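Local coordinates for putative type VI secretion protein (PDB 6SKI), which probably acts as a phospholipase toxin that is loaded on the VgrG spike and delivered by the type VI secretion system, at residues Gln357-Leu362 with Ala403-Glu408. Numbering follows the deposited sequence.
Sequences QVRKML and AAVFFE
V405 carries the strand side of this contact alone, setting both its methyls against V358, R359 and L362 of the helix. With chi1 at -175°, CG1 lies opposite the backbone N and CG2 beside it, which lets both methyls face the helix. CG2 of V405 lies 3.9 Å from CB of V358 and 3.8 Å from the backbone N of R359. V358 and V405 meet at a slant. CG1 of V405 lies along the start of the R359 chain, 4.0 Å from its CG. That chain runs across V405 at about a right angle. It then bends at chi3 (37°) and leads its guanidinium away to a salt bridge with E356. CD1 of L362 is looser, 4.4 Å from CG1 of V405. V405 and L362 are buried, whereas Q357, K360 and M361 are on the exposed side of the helix. The axes of the two segments come within 8.4 Å and run at 30° to each other. Helix 350-362 packs on one face of a three-stranded antiparallel sheet, over its middle strand 398-409. R359 reaches L377 and T379 of strand 376-386, while V358 and L362 touch strand 328-341. Helix 72-85 covers the opposite face at A404 and F406.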
loop_
_atom_site.group_PDB
_atom_site.type_symbol
_atom_site.label_atom_id
_atom_site.label_comp_id
_atom_site.label_asym_id
_atom_site.label_seq_id
_atom_site.Cartn_x
_atom_site.Cartn_y
_atom_site.Cartn_z
ATOM N N GLN A 357 24.058 4.248 -28.498
ATOM C CA GLN A 357 22.823 3.752 -29.093
ATOM C C GLN A 357 21.678 3.806 -28.093
ATOM O O GLN A 357 20.567 4.234 -28.431
ATOM C CB GLN A 357 23.019 2.326 -29.602
ATOM C CG GLN A 357 23.359 2.235 -31.072
ATOM C CD GLN A 357 22.945 0.913 -31.677
ATOM O OE1 GLN A 357 22.791 -0.082 -30.971
ATOM N NE2 GLN A 357 22.760 0.895 -32.992
ATOM N N VAL A 358 21.932 3.387 -26.852
ATOM C CA VAL A 358 20.889 3.426 -25.831
ATOM C C VAL A 358 20.479 4.863 -25.533
ATOM O O VAL A 358 19.297 5.153 -25.323
ATOM C CB VAL A 358 21.347 2.692 -24.559
ATOM C CG1 VAL A 358 20.274 2.773 -23.493
ATOM C CG2 VAL A 358 21.651 1.244 -24.872
ATOM N N ARG A 359 21.440 5.787 -25.516
ATOM C CA ARG A 359 21.110 7.180 -25.231
ATOM C C ARG A 359 20.254 7.782 -26.336
ATOM O O ARG A 359 19.289 8.505 -26.060
ATOM C CB ARG A 359 22.377 8.009 -25.046
ATOM C CG ARG A 359 22.127 9.336 -24.356
ATOM C CD ARG A 359 23.331 10.242 -24.448
ATOM N NE ARG A 359 24.000 10.109 -25.737
ATOM C CZ ARG A 359 23.698 10.829 -26.813
ATOM N NH1 ARG A 359 22.736 11.738 -26.758
ATOM N NH2 ARG A 359 24.358 10.639 -27.944
ATOM N N LYS A 360 20.584 7.492 -27.594
ATOM C CA LYS A 360 19.781 8.010 -28.691
ATOM C C LYS A 360 18.439 7.305 -28.804
ATOM O O LYS A 360 17.503 7.870 -29.378
ATOM C CB LYS A 360 20.543 7.889 -30.011
ATOM C CG LYS A 360 21.899 8.565 -30.005
ATOM C CD LYS A 360 22.556 8.492 -31.369
ATOM C CE LYS A 360 24.012 8.085 -31.251
ATOM N NZ LYS A 360 24.866 9.226 -30.828
ATOM N N MET A 361 18.322 6.094 -28.261
ATOM C CA MET A 361 17.019 5.447 -28.175
ATOM C C MET A 361 16.166 6.076 -27.085
ATOM O O MET A 361 14.954 6.243 -27.256
ATOM C CB MET A 361 17.196 3.954 -27.911
ATOM C CG MET A 361 15.912 3.148 -27.963
ATOM S SD MET A 361 15.170 2.953 -26.332
ATOM C CE MET A 361 16.334 1.841 -25.553
ATOM N N LEU A 362 16.786 6.426 -25.959
ATOM C CA LEU A 362 16.047 7.011 -24.849
ATOM C C LEU A 362 15.659 8.453 -25.132
ATOM O O LEU A 362 14.643 8.932 -24.617
ATOM C CB LEU A 362 16.883 6.928 -23.577
ATOM C CG LEU A 362 17.043 5.517 -23.021
ATOM C CD1 LEU A 362 17.809 5.552 -21.727
ATOM C CD2 LEU A 362 15.696 4.852 -22.831
ATOM N N ALA A 403 31.034 1.651 -20.243
ATOM C CA ALA A 403 30.180 2.750 -20.656
ATOM C C ALA A 403 28.763 2.495 -20.179
ATOM O O ALA A 403 28.310 1.344 -20.126
ATOM C CB ALA A 403 30.200 2.938 -22.172
ATOM N N ALA A 404 28.081 3.571 -19.799
ATOM C CA ALA A 404 26.672 3.497 -19.440
ATOM C C ALA A 404 25.991 4.803 -19.816
ATOM O O ALA A 404 26.642 5.783 -20.172
ATOM C CB ALA A 404 26.486 3.200 -17.952
ATOM N N VAL A 405 24.666 4.804 -19.760
ATOM C CA VAL A 405 23.883 6.020 -19.948
ATOM C C VAL A 405 23.463 6.542 -18.582
ATOM O O VAL A 405 22.814 5.831 -17.810
ATOM C CB VAL A 405 22.663 5.769 -20.843
ATOM C CG1 VAL A 405 21.946 7.070 -21.123
ATOM C CG2 VAL A 405 23.093 5.121 -22.127
ATOM N N PHE A 406 23.833 7.780 -18.284
ATOM C CA PHE A 406 23.567 8.404 -16.998
ATOM C C PHE A 406 22.573 9.546 -17.156
ATOM O O PHE A 406 22.668 10.347 -18.091
ATOM C CB PHE A 406 24.857 8.934 -16.378
ATOM C CG PHE A 406 24.877 8.878 -14.882
ATOM C CD1 PHE A 406 24.842 7.666 -14.222
ATOM C CD2 PHE A 406 24.934 10.036 -14.137
ATOM C CE1 PHE A 406 24.864 7.611 -12.849
ATOM C CE2 PHE A 406 24.950 9.987 -12.764
ATOM C CZ PHE A 406 24.918 8.772 -12.121
ATOM N N PHE A 407 21.620 9.608 -16.238
ATOM C CA PHE A 407 20.677 10.707 -16.132
ATOM C C PHE A 407 20.914 11.415 -14.809
ATOM O O PHE A 407 20.923 10.774 -13.753
ATOM C CB PHE A 407 19.238 10.204 -16.218
ATOM C CG PHE A 407 18.214 11.296 -16.217
ATOM C CD1 PHE A 407 18.202 12.250 -17.214
ATOM C CD2 PHE A 407 17.263 11.368 -15.218
ATOM C CE1 PHE A 407 17.263 13.250 -17.213
ATOM C CE2 PHE A 407 16.323 12.367 -15.216
ATOM C CZ PHE A 407 16.324 13.309 -16.215
ATOM N N GLU A 408 21.123 12.729 -14.869
ATOM C CA GLU A 408 21.336 13.542 -13.680
ATOM C C GLU A 408 20.245 14.595 -13.600
ATOM O O GLU A 408 20.142 15.454 -14.479
ATOM C CB GLU A 408 22.712 14.208 -13.701
ATOM C CG GLU A 408 23.875 13.254 -13.565
ATOM C CD GLU A 408 25.005 13.573 -14.523
ATOM O OE1 GLU A 408 25.965 14.254 -14.106
ATOM O OE2 GLU A 408 24.932 13.145 -15.695
#